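Local atomic coordinates of viral structural protein 4 (Bombyx mori cytoplasmic polyhedrosis virus, PDB entry 6TZ0), a protein that binds GTP, accompanies the viral RNA-dependent RNA polymerase and probably acts as a nucleoside triphosphatase during transcription. Residues 11-16 against 200-205; 182-187 against 193-198; 237-240 against 244-247. All blocks are in the same frame, centred on the assembly; numbering follows the deposited sequence.

Interaction 1: 11-16 against 200-205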
ATOM      1  N   LYS B  11       3.319  30.705  37.592  1.00 32.97           N
ATOM      2  CA  LYS B  11       4.168  29.737  38.277  1.00 32.97           C
ATOM      3  C   LYS B  11       5.100  29.021  37.306  1.00 32.97           C
ATOM      4  O   LYS B  11       6.242  28.694  37.662  1.00 32.97           O
ATOM      5  CB  LYS B  11       3.278  28.741  39.015  1.00 32.97           C
ATOM      6  CG  LYS B  11       3.992  27.845  39.987  1.00 32.97           C
ATOM      7  CD  LYS B  11       4.547  28.655  41.139  1.00 32.97           C
ATOM      8  CE  LYS B  11       3.429  29.290  41.949  1.00 32.97           C
ATOM      9  NZ  LYS B  11       2.624  28.277  42.682  1.00 32.97           N
ATOM     10  N   LEU B  12       4.633  28.788  36.075  1.00 31.35           N
ATOM     11  CA  LEU B  12       5.474  28.223  35.026  1.00 31.35           C
ATOM     12  C   LEU B  12       6.631  29.148  34.680  1.00 31.35           C
ATOM     13  O   LEU B  12       7.749  28.689  34.424  1.00 31.35           O
ATOM     14  CB  LEU B  12       4.633  27.946  33.783  1.00 31.35           C
ATOM     15  CG  LEU B  12       5.370  27.427  32.547  1.00 31.35           C
ATOM     16  CD1 LEU B  12       5.943  26.043  32.789  1.00 31.35           C
ATOM     17  CD2 LEU B  12       4.471  27.452  31.334  1.00 31.35           C
ATOM     18  N   TYR B  13       6.385  30.456  34.667  1.00 29.21           N
ATOM     19  CA  TYR B  13       7.468  31.397  34.435  1.00 29.21           C
ATOM     20  C   TYR B  13       8.365  31.531  35.654  1.00 29.21           C
ATOM     21  O   TYR B  13       9.557  31.813  35.506  1.00 29.21           O
ATOM     22  CB  TYR B  13       6.908  32.751  34.018  1.00 29.21           C
ATOM     23  CG  TYR B  13       6.386  32.772  32.604  1.00 29.21           C
ATOM     24  CD1 TYR B  13       7.237  33.001  31.535  1.00 29.21           C
ATOM     25  CD2 TYR B  13       5.049  32.541  32.337  1.00 29.21           C
ATOM     26  CE1 TYR B  13       6.765  33.014  30.246  1.00 29.21           C
ATOM     27  CE2 TYR B  13       4.570  32.552  31.046  1.00 29.21           C
ATOM     28  CZ  TYR B  13       5.434  32.794  30.009  1.00 29.21           C
ATOM     29  OH  TYR B  13       4.965  32.802  28.723  1.00 29.21           O
ATOM     30  N   GLU B  14       7.822  31.326  36.859  1.00 31.87           N
ATOM     31  CA  GLU B  14       8.661  31.325  38.055  1.00 31.87           C
ATOM     32  C   GLU B  14       9.615  30.144  38.056  1.00 31.87           C
ATOM     33  O   GLU B  14      10.698  30.213  38.645  1.00 31.87           O
ATOM     34  CB  GLU B  14       7.803  31.294  39.318  1.00 31.87           C
ATOM     35  CG  GLU B  14       6.986  32.537  39.569  1.00 31.87           C
ATOM     36  CD  GLU B  14       6.285  32.502  40.901  1.00 31.87           C
ATOM     37  OE1 GLU B  14       6.323  31.448  41.565  1.00 31.87           O
ATOM     38  OE2 GLU B  14       5.706  33.534  41.293  1.00 31.87           O
ATOM     39  N   GLU B  15       9.210  29.042  37.424  1.00 33.62           N
ATOM     40  CA  GLU B  15      10.085  27.883  37.267  1.00 33.62           C
ATOM     41  C   GLU B  15      11.330  28.216  36.451  1.00 33.62           C
ATOM     42  O   GLU B  15      12.430  27.747  36.760  1.00 33.62           O
ATOM     43  CB  GLU B  15       9.294  26.758  36.611  1.00 33.62           C
ATOM     44  CG  GLU B  15      10.054  25.494  36.345  1.00 33.62           C
ATOM     45  CD  GLU B  15       9.194  24.461  35.656  1.00 33.62           C
ATOM     46  OE1 GLU B  15       8.003  24.753  35.414  1.00 33.62           O
ATOM     47  OE2 GLU B  15       9.705  23.365  35.341  1.00 33.62           O
ATOM     48  N   TYR B  16      11.180  29.043  35.417  1.00 32.54           N
ATOM     49  CA  TYR B  16      12.289  29.434  34.553  1.00 32.54           C
ATOM     50  C   TYR B  16      13.204  30.480  35.176  1.00 32.54           C
ATOM     51  O   TYR B  16      14.185  30.871  34.536  1.00 32.54           O
ATOM     52  CB  TYR B  16      11.734  29.957  33.231  1.00 32.54           C
ATOM     53  CG  TYR B  16      11.230  28.876  32.316  1.00 32.54           C
ATOM     54  CD1 TYR B  16      11.806  27.626  32.317  1.00 32.54           C
ATOM     55  CD2 TYR B  16      10.126  29.085  31.508  1.00 32.54           C
ATOM     56  CE1 TYR B  16      11.342  26.622  31.495  1.00 32.54           C
ATOM     57  CE2 TYR B  16       9.644  28.082  30.683  1.00 32.54           C
ATOM     58  CZ  TYR B  16      10.260  26.851  30.687  1.00 32.54           C
ATOM     59  OH  TYR B  16       9.804  25.840  29.879  1.00 32.54           O
ATOM     60  N   SER B 200      12.177  43.770  29.969  1.00 33.83           N
ATOM     61  CA  SER B 200      11.120  44.760  30.128  1.00 33.83           C
ATOM     62  C   SER B 200       9.963  44.259  30.983  1.00 33.83           C
ATOM     63  O   SER B 200       9.353  45.052  31.705  1.00 33.83           O
ATOM     64  CB  SER B 200      10.604  45.190  28.759  1.00 33.83           C
ATOM     65  OG  SER B 200       9.975  44.110  28.102  1.00 33.83           O
ATOM     66  N   TYR B 201       9.647  42.968  30.930  1.00 33.67           N
ATOM     67  CA  TYR B 201       8.471  42.435  31.608  1.00 33.67           C
ATOM     68  C   TYR B 201       8.776  41.777  32.940  1.00 33.67           C
ATOM     69  O   TYR B 201       7.909  41.758  33.815  1.00 33.67           O
ATOM     70  CB  TYR B 201       7.767  41.419  30.708  1.00 33.67           C
ATOM     71  CG  TYR B 201       7.003  42.029  29.564  1.00 33.67           C
ATOM     72  CD1 TYR B 201       6.452  43.290  29.665  1.00 33.67           C
ATOM     73  CD2 TYR B 201       6.896  41.367  28.356  1.00 33.67           C
ATOM     74  CE1 TYR B 201       5.763  43.846  28.611  1.00 33.67           C
ATOM     75  CE2 TYR B 201       6.219  41.918  27.298  1.00 33.67           C
ATOM     76  CZ  TYR B 201       5.657  43.158  27.430  1.00 33.67           C
ATOM     77  OH  TYR B 201       4.979  43.714  26.372  1.00 33.67           O
ATOM     78  N   PHE B 202       9.973  41.243  33.123  1.00 30.84           N
ATOM     79  CA  PHE B 202      10.294  40.456  34.299  1.00 30.84           C
ATOM     80  C   PHE B 202      11.379  41.133  35.124  1.00 30.84           C
ATOM     81  O   PHE B 202      12.036  42.074  34.680  1.00 30.84           O
ATOM     82  CB  PHE B 202      10.730  39.043  33.899  1.00 30.84           C
ATOM     83  CG  PHE B 202       9.622  38.211  33.331  1.00 30.84           C
ATOM     84  CD1 PHE B 202       8.736  37.561  34.166  1.00 30.84           C
ATOM     85  CD2 PHE B 202       9.457  38.088  31.963  1.00 30.84           C
ATOM     86  CE1 PHE B 202       7.719  36.801  33.652  1.00 30.84           C
ATOM     87  CE2 PHE B 202       8.434  37.326  31.446  1.00 30.84           C
ATOM     88  CZ  PHE B 202       7.567  36.684  32.293  1.00 30.84           C
ATOM     89  N   LYS B 203      11.554  40.644  36.347  1.00 31.97           N
ATOM     90  CA  LYS B 203      12.680  41.069  37.163  1.00 31.97           C
ATOM     91  C   LYS B 203      13.972  40.473  36.624  1.00 31.97           C
ATOM     92  O   LYS B 203      14.025  39.296  36.265  1.00 31.97           O
ATOM     93  CB  LYS B 203      12.488  40.637  38.612  1.00 31.97           C
ATOM     94  CG  LYS B 203      11.372  41.320  39.346  1.00 31.97           C
ATOM     95  CD  LYS B 203      11.320  40.822  40.769  1.00 31.97           C
ATOM     96  CE  LYS B 203      10.392  41.652  41.621  1.00 31.97           C
ATOM     97  NZ  LYS B 203       8.985  41.486  41.211  1.00 31.97           N
ATOM     98  N   ARG B 204      15.012  41.284  36.571  1.00 33.33           N
ATOM     99  CA  ARG B 204      16.302  40.802  36.099  1.00 33.33           C
ATOM    100  C   ARG B 204      17.068  40.166  37.255  1.00 33.33           C
ATOM    101  O   ARG B 204      17.221  40.795  38.302  1.00 33.33           O
ATOM    102  CB  ARG B 204      17.114  41.939  35.488  1.00 33.33           C
ATOM    103  CG  ARG B 204      18.479  41.509  34.964  1.00 33.33           C
ATOM    104  CD  ARG B 204      18.341  40.632  33.728  1.00 33.33           C
ATOM    105  NE  ARG B 204      19.611  40.055  33.285  1.00 33.33           N
ATOM    106  CZ  ARG B 204      20.433  40.616  32.406  1.00 33.33           C
ATOM    107  NH1 ARG B 204      20.128  41.786  31.870  1.00 33.33           N
ATOM    108  NH2 ARG B 204      21.563  40.012  32.062  1.00 33.33           N
ATOM    109  N   PRO B 205      17.540  38.930  37.114  1.00 32.48           N
ATOM    110  CA  PRO B 205      18.222  38.267  38.230  1.00 32.48           C
ATOM    111  C   PRO B 205      19.592  38.854  38.526  1.00 32.48           C
ATOM    112  O   PRO B 205      20.263  39.413  37.658  1.00 32.48           O
ATOM    113  CB  PRO B 205      18.346  36.815  37.755  1.00 32.48           C
ATOM    114  CG  PRO B 205      17.294  36.664  36.754  1.00 32.48           C
ATOM    115  CD  PRO B 205      17.199  37.974  36.053  1.00 32.48           C
TER
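Y13, on the short N-terminal helix 10-15, meets F202, where helix 196-201 gives way to strand 204-208, and this single aromatic pair is the whole of the contact. Followed outward, the tyrosine touches first with its root. CB lies 4.1 Å from F202 CE1, and CG stands equally far from F202 CZ. One atom further, Y13 CD1 makes the closest approach, 3.8 Å to F202 CZ. Beyond this atom the ring runs past the phenylalanine, and its tip turns to other company: Y13 OH is hydrogen-bonded to the backbone O of I4 and to the OH of Y164, so the polar end of this buried residue is satisfied well away from F202. Both rings have CG anti to the carbonyl carbon (chi1 -74° in Y13, -69° in F202), which sends each from its own backbone into the space between the segments, where the two side chains cross at about a right angle. The ring planes are only 27° apart, yet the rings are slid so far along each other that they barely overlap, with centroids 5.6 Å apart. The contact is therefore a van der Waals touch centred on Y13 CD1 and F202 CZ, without a full stack. Around it, Y16 OH bonds to D161 OD2 and K203 shares a backbone bond with Y19, so the residues following helix 10-15 are held to the same region. The arrangement is a buried, slid aromatic pair, fastening the N-terminal helix to the junction of helix 196-201 and strand 204-208.

Interaction 2: 182-187 against 193-198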
ATOM      1  N   HIS B 182       9.111  35.470  17.685  1.00 27.23           N
ATOM      2  CA  HIS B 182      10.367  35.862  18.306  1.00 27.23           C
ATOM      3  C   HIS B 182      10.803  34.738  19.232  1.00 27.23           C
ATOM      4  O   HIS B 182      10.220  34.545  20.300  1.00 27.23           O
ATOM      5  CB  HIS B 182      10.213  37.173  19.065  1.00 27.23           C
ATOM      6  CG  HIS B 182      11.504  37.709  19.592  1.00 27.23           C
ATOM      7  ND1 HIS B 182      12.005  37.359  20.825  1.00 27.23           N
ATOM      8  CD2 HIS B 182      12.405  38.555  19.045  1.00 27.23           C
ATOM      9  CE1 HIS B 182      13.158  37.972  21.018  1.00 27.23           C
ATOM     10  NE2 HIS B 182      13.423  38.706  19.954  1.00 27.23           N
ATOM     11  N   ILE B 183      11.828  34.004  18.831  1.00 27.96           N
ATOM     12  CA  ILE B 183      12.247  32.793  19.522  1.00 27.96           C
ATOM     13  C   ILE B 183      13.404  33.126  20.449  1.00 27.96           C
ATOM     14  O   ILE B 183      14.419  33.676  20.012  1.00 27.96           O
ATOM     15  CB  ILE B 183      12.634  31.704  18.511  1.00 27.96           C
ATOM     16  CG1 ILE B 183      11.435  31.414  17.612  1.00 27.96           C
ATOM     17  CG2 ILE B 183      13.072  30.448  19.226  1.00 27.96           C
ATOM     18  CD1 ILE B 183      11.771  30.651  16.389  1.00 27.96           C
ATOM     19  N   ILE B 184      13.256  32.797  21.726  1.00 29.54           N
ATOM     20  CA  ILE B 184      14.248  33.116  22.746  1.00 29.54           C
ATOM     21  C   ILE B 184      15.056  31.857  23.028  1.00 29.54           C
ATOM     22  O   ILE B 184      14.470  30.842  23.426  1.00 29.54           O
ATOM     23  CB  ILE B 184      13.586  33.632  24.028  1.00 29.54           C
ATOM     24  CG1 ILE B 184      12.784  34.889  23.738  1.00 29.54           C
ATOM     25  CG2 ILE B 184      14.622  33.908  25.084  1.00 29.54           C
ATOM     26  CD1 ILE B 184      11.991  35.363  24.906  1.00 29.54           C
ATOM     27  N   PRO B 185      16.374  31.871  22.850  1.00 31.23           N
ATOM     28  CA  PRO B 185      17.165  30.664  23.096  1.00 31.23           C
ATOM     29  C   PRO B 185      17.337  30.373  24.577  1.00 31.23           C
ATOM     30  O   PRO B 185      17.292  31.264  25.425  1.00 31.23           O
ATOM     31  CB  PRO B 185      18.511  30.994  22.442  1.00 31.23           C
ATOM     32  CG  PRO B 185      18.594  32.463  22.501  1.00 31.23           C
ATOM     33  CD  PRO B 185      17.199  32.966  22.315  1.00 31.23           C
ATOM     34  N   THR B 186      17.526  29.092  24.878  1.00 33.18           N
ATOM     35  CA  THR B 186      17.742  28.612  26.234  1.00 33.18           C
ATOM     36  C   THR B 186      19.102  27.935  26.295  1.00 33.18           C
ATOM     37  O   THR B 186      19.413  27.093  25.449  1.00 33.18           O
ATOM     38  CB  THR B 186      16.645  27.634  26.660  1.00 33.18           C
ATOM     39  OG1 THR B 186      16.665  26.489  25.802  1.00 33.18           O
ATOM     40  CG2 THR B 186      15.278  28.289  26.583  1.00 33.18           C
ATOM     41  N   TRP B 187      19.908  28.303  27.289  1.00 36.44           N
ATOM     42  CA  TRP B 187      21.275  27.799  27.355  1.00 36.44           C
ATOM     43  C   TRP B 187      21.302  26.363  27.864  1.00 36.44           C
ATOM     44  O   TRP B 187      21.706  25.444  27.144  1.00 36.44           O
ATOM     45  CB  TRP B 187      22.124  28.710  28.244  1.00 36.44           C
ATOM     46  CG  TRP B 187      23.583  28.351  28.305  1.00 36.44           C
ATOM     47  CD1 TRP B 187      24.211  27.662  29.294  1.00 36.44           C
ATOM     48  CD2 TRP B 187      24.598  28.699  27.356  1.00 36.44           C
ATOM     49  NE1 TRP B 187      25.547  27.533  29.015  1.00 36.44           N
ATOM     50  CE2 TRP B 187      25.813  28.166  27.831  1.00 36.44           C
ATOM     51  CE3 TRP B 187      24.600  29.409  26.150  1.00 36.44           C
ATOM     52  CZ2 TRP B 187      27.016  28.317  27.142  1.00 36.44           C
ATOM     53  CZ3 TRP B 187      25.800  29.558  25.466  1.00 36.44           C
ATOM     54  CH2 TRP B 187      26.988  29.014  25.964  1.00 36.44           C
ATOM     55  N   PHE B 193      18.386  36.078  30.050  1.00 33.66           N
ATOM     56  CA  PHE B 193      17.686  37.175  30.695  1.00 33.66           C
ATOM     57  C   PHE B 193      17.976  38.527  30.061  1.00 33.66           C
ATOM     58  O   PHE B 193      17.382  39.525  30.477  1.00 33.66           O
ATOM     59  CB  PHE B 193      18.064  37.209  32.172  1.00 33.66           C
ATOM     60  CG  PHE B 193      17.692  35.966  32.918  1.00 33.66           C
ATOM     61  CD1 PHE B 193      16.394  35.759  33.348  1.00 33.66           C
ATOM     62  CD2 PHE B 193      18.642  35.007  33.199  1.00 33.66           C
ATOM     63  CE1 PHE B 193      16.059  34.619  34.045  1.00 33.66           C
ATOM     64  CE2 PHE B 193      18.308  33.869  33.890  1.00 33.66           C
ATOM     65  CZ  PHE B 193      17.016  33.675  34.312  1.00 33.66           C
ATOM     66  N   SER B 194      18.858  38.589  29.070  1.00 36.63           N
ATOM     67  CA  SER B 194      19.226  39.842  28.433  1.00 36.63           C
ATOM     68  C   SER B 194      18.381  40.155  27.211  1.00 36.63           C
ATOM     69  O   SER B 194      18.707  41.089  26.475  1.00 36.63           O
ATOM     70  CB  SER B 194      20.701  39.818  28.044  1.00 36.63           C
ATOM     71  OG  SER B 194      20.940  38.843  27.046  1.00 36.63           O
ATOM     72  N   ASP B 195      17.315  39.401  26.972  1.00 35.56           N
ATOM     73  CA  ASP B 195      16.402  39.732  25.895  1.00 35.56           C
ATOM     74  C   ASP B 195      15.610  40.985  26.254  1.00 35.56           C
ATOM     75  O   ASP B 195      15.471  41.344  27.424  1.00 35.56           O
ATOM     76  CB  ASP B 195      15.447  38.574  25.620  1.00 35.56           C
ATOM     77  CG  ASP B 195      14.720  38.722  24.300  1.00 35.56           C
ATOM     78  OD1 ASP B 195      15.057  39.638  23.526  1.00 35.56           O
ATOM     79  OD2 ASP B 195      13.772  37.969  24.057  1.00 35.56           O
ATOM     80  N   THR B 196      15.098  41.655  25.219  1.00 35.40           N
ATOM     81  CA  THR B 196      14.346  42.891  25.402  1.00 35.40           C
ATOM     82  C   THR B 196      13.059  42.654  26.180  1.00 35.40           C
ATOM     83  O   THR B 196      12.744  43.396  27.119  1.00 35.40           O
ATOM     84  CB  THR B 196      14.031  43.497  24.038  1.00 35.40           C
ATOM     85  OG1 THR B 196      15.248  43.675  23.311  1.00 35.40           O
ATOM     86  CG2 THR B 196      13.355  44.842  24.190  1.00 35.40           C
ATOM     87  N   TYR B 197      12.318  41.605  25.827  1.00 33.14           N
ATOM     88  CA  TYR B 197      11.038  41.349  26.468  1.00 33.14           C
ATOM     89  C   TYR B 197      11.213  40.811  27.879  1.00 33.14           C
ATOM     90  O   TYR B 197      10.445  41.164  28.779  1.00 33.14           O
ATOM     91  CB  TYR B 197      10.229  40.370  25.632  1.00 33.14           C
ATOM     92  CG  TYR B 197       9.932  40.887  24.258  1.00 33.14           C
ATOM     93  CD1 TYR B 197       8.962  41.851  24.056  1.00 33.14           C
ATOM     94  CD2 TYR B 197      10.610  40.395  23.159  1.00 33.14           C
ATOM     95  CE1 TYR B 197       8.688  42.321  22.795  1.00 33.14           C
ATOM     96  CE2 TYR B 197      10.341  40.853  21.897  1.00 33.14           C
ATOM     97  CZ  TYR B 197       9.383  41.817  21.720  1.00 33.14           C
ATOM     98  OH  TYR B 197       9.116  42.275  20.456  1.00 33.14           O
ATOM     99  N   LEU B 198      12.218  39.966  28.093  1.00 32.25           N
ATOM    100  CA  LEU B 198      12.456  39.434  29.423  1.00 32.25           C
ATOM    101  C   LEU B 198      13.077  40.464  30.354  1.00 32.25           C
ATOM    102  O   LEU B 198      12.957  40.324  31.574  1.00 32.25           O
ATOM    103  CB  LEU B 198      13.348  38.197  29.343  1.00 32.25           C
ATOM    104  CG  LEU B 198      12.797  37.044  28.501  1.00 32.25           C
ATOM    105  CD1 LEU B 198      13.742  35.856  28.503  1.00 32.25           C
ATOM    106  CD2 LEU B 198      11.412  36.640  28.945  1.00 32.25           C
TER
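H182 begins strand 182-184 with its imidazole in contact with two partners, Y197 and D195. The ring of Y197 presents its edge to one imidazole face in a T-shaped pair, with planes at 75° and centroids 5.2 Å apart; Y197 CE2 lies over the centre of the imidazole. D195 reaches out to meet H182 head-on from the other segment and lies at the imidazole edge, its carboxylate only 12° from the ring plane, and its OD2 approaches H182 CE1 to 3.1 Å. CG of H182 is anti to the backbone N (chi1 -173°), which carries the ring toward the start of helix 196-201. I183 turns the other way and packs on Y583 of the RNA-dependent RNA polymerase chain, so successive strand residues serve different neighbours. I184 returns to the helix. Its CG1 and CD1 cross beside the carboxylate, CG1 standing 3.3 Å from D195 OD2, while CD1 meets L198 CD1 tip to tip at 4.0 Å. I184 CG2 touches that same leucine methyl. Backbone bonds of H182 and I184 to I158 keep the strand beside its parallel partner 157-159, whose I157 touches Y197 and whose F159 touches L198, extending the apolar patch. D195 occupies the N-cap position without capping the helix; its OD1 instead takes a bond from the adjacent T196 N, reached from above the carboxylate plane. One carboxylate thus spans both segments: OD1 faces the helix start and OD2 the strand. No salt bridge is formed; a carboxylate at the edge of the ring might still favour a protonated imidazole, giving this partly exposed end an electrostatic character that fades into hydrocarbon packing at I184 and L198.

Interaction 3: 237-240 against 244-247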
ATOM      1  N   ALA B 237      18.054  31.722  54.392  1.00 43.97           N
ATOM      2  CA  ALA B 237      17.656  32.471  55.578  1.00 43.97           C
ATOM      3  C   ALA B 237      18.814  33.286  56.131  1.00 43.97           C
ATOM      4  O   ALA B 237      18.615  34.408  56.608  1.00 43.97           O
ATOM      5  CB  ALA B 237      17.116  31.521  56.641  1.00 43.97           C
ATOM      6  N   VAL B 238      20.034  32.749  56.045  1.00 44.17           N
ATOM      7  CA  VAL B 238      21.211  33.454  56.542  1.00 44.17           C
ATOM      8  C   VAL B 238      21.507  34.675  55.680  1.00 44.17           C
ATOM      9  O   VAL B 238      21.795  35.760  56.196  1.00 44.17           O
ATOM     10  CB  VAL B 238      22.408  32.490  56.599  1.00 44.17           C
ATOM     11  CG1 VAL B 238      23.653  33.205  57.072  1.00 44.17           C
ATOM     12  CG2 VAL B 238      22.091  31.315  57.498  1.00 44.17           C
ATOM     13  N   ILE B 239      21.409  34.526  54.357  1.00 41.51           N
ATOM     14  CA  ILE B 239      21.574  35.654  53.446  1.00 41.51           C
ATOM     15  C   ILE B 239      20.438  36.651  53.617  1.00 41.51           C
ATOM     16  O   ILE B 239      20.642  37.866  53.530  1.00 41.51           O
ATOM     17  CB  ILE B 239      21.664  35.137  51.999  1.00 41.51           C
ATOM     18  CG1 ILE B 239      22.775  34.100  51.877  1.00 41.51           C
ATOM     19  CG2 ILE B 239      21.916  36.261  51.027  1.00 41.51           C
ATOM     20  CD1 ILE B 239      24.121  34.602  52.266  1.00 41.51           C
ATOM     21  N   ARG B 240      19.239  36.163  53.920  1.00 40.72           N
ATOM     22  CA  ARG B 240      18.078  37.036  53.997  1.00 40.72           C
ATOM     23  C   ARG B 240      18.051  37.857  55.285  1.00 40.72           C
ATOM     24  O   ARG B 240      17.563  38.990  55.276  1.00 40.72           O
ATOM     25  CB  ARG B 240      16.813  36.190  53.862  1.00 40.72           C
ATOM     26  CG  ARG B 240      15.554  36.963  53.617  1.00 40.72           C
ATOM     27  CD  ARG B 240      14.348  36.052  53.612  1.00 40.72           C
ATOM     28  NE  ARG B 240      14.328  35.120  52.491  1.00 40.72           N
ATOM     29  CZ  ARG B 240      13.780  35.386  51.313  1.00 40.72           C
ATOM     30  NH1 ARG B 240      13.208  36.561  51.093  1.00 40.72           N
ATOM     31  NH2 ARG B 240      13.800  34.474  50.354  1.00 40.72           N
ATOM     32  N   GLY B 244      20.682  41.604  54.778  1.00 36.65           N
ATOM     33  CA  GLY B 244      19.662  42.580  54.450  1.00 36.65           C
ATOM     34  C   GLY B 244      18.928  42.345  53.152  1.00 36.65           C
ATOM     35  O   GLY B 244      18.562  43.307  52.469  1.00 36.65           O
ATOM     36  N   TYR B 245      18.690  41.091  52.795  1.00 35.33           N
ATOM     37  CA  TYR B 245      17.955  40.730  51.590  1.00 35.33           C
ATOM     38  C   TYR B 245      16.537  40.280  51.926  1.00 35.33           C
ATOM     39  O   TYR B 245      15.991  39.371  51.303  1.00 35.33           O
ATOM     40  CB  TYR B 245      18.704  39.652  50.815  1.00 35.33           C
ATOM     41  CG  TYR B 245      19.932  40.161  50.101  1.00 35.33           C
ATOM     42  CD1 TYR B 245      19.840  40.674  48.819  1.00 35.33           C
ATOM     43  CD2 TYR B 245      21.172  40.161  50.720  1.00 35.33           C
ATOM     44  CE1 TYR B 245      20.946  41.149  48.160  1.00 35.33           C
ATOM     45  CE2 TYR B 245      22.284  40.638  50.072  1.00 35.33           C
ATOM     46  CZ  TYR B 245      22.167  41.128  48.792  1.00 35.33           C
ATOM     47  OH  TYR B 245      23.275  41.601  48.138  1.00 35.33           O
ATOM     48  N   GLY B 246      15.924  40.934  52.914  1.00 38.63           N
ATOM     49  CA  GLY B 246      14.635  40.488  53.413  1.00 38.63           C
ATOM     50  C   GLY B 246      13.478  40.783  52.483  1.00 38.63           C
ATOM     51  O   GLY B 246      12.561  39.968  52.354  1.00 38.63           O
ATOM     52  N   GLU B 247      13.494  41.937  51.828  1.00 40.11           N
ATOM     53  CA  GLU B 247      12.394  42.294  50.945  1.00 40.11           C
ATOM     54  C   GLU B 247      12.551  41.747  49.538  1.00 40.11           C
ATOM     55  O   GLU B 247      11.687  42.007  48.696  1.00 40.11           O
ATOM     56  CB  GLU B 247      12.239  43.812  50.860  1.00 40.11           C
ATOM     57  CG  GLU B 247      11.743  44.472  52.129  1.00 40.11           C
ATOM     58  CD  GLU B 247      11.529  45.959  51.946  1.00 40.11           C
ATOM     59  OE1 GLU B 247      11.871  46.479  50.863  1.00 40.11           O
ATOM     60  OE2 GLU B 247      11.018  46.609  52.882  1.00 40.11           O
TER
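R240 and I239, near the C-terminal end of helix 236-242, lie against Y245 and G246 as the chain folds back. The aliphatic part of R240 does the touching: CG sits 3.4 Å from Y245 O and 3.6 Å from G246 CA. With CG anti to the backbone N (chi1 -167°) and a bend at chi3, the guanidinium swings round so that G246 O lies at its edge, in plane, though NH1 remains 3.7 Å from that oxygen. I239 and Y245 lie side by side, pointing the same way, with I239 CG2 4.0 Å from Y245 CD2. The carbonyl O of I239 also approaches that ring carbon, at the ring edge. In the next shell, F250 makes a cation-pi contact with R240, and Y248 O receives a weak hydrogen bond from its NH1. Y245 OH bonds to A214 O, which pins the far end of the ring; Y245 also touches L208 and I228. G244, at positive phi (80°), lies where the chain reverses. The whole is a helix followed by a loop that folds back on its last turn, both resting on the small parallel sheet of strands 204-208 and 226-230.

Interactions 1 and 2 share helix 196-201, one at each end, and touch directly: F193 packs against R204 and P205, and its CZ reaches Y16 O. Their centres are 11 Å apart. Interaction 3 stands about 20 Å from interaction 1, centre to centre, and is linked to it through strand 204-208, which follows F202 and carries L208, a neighbour of I239 and Y245. Interaction 1 is wholly buried and purely aromatic across its segments. Interaction 2 grades from a polar, partly exposed margin into buried aliphatic packing. Interaction 3, farthest from the chain's centre, mixes one buried apolar pair with exposed glycines and an arginine lying along backbone.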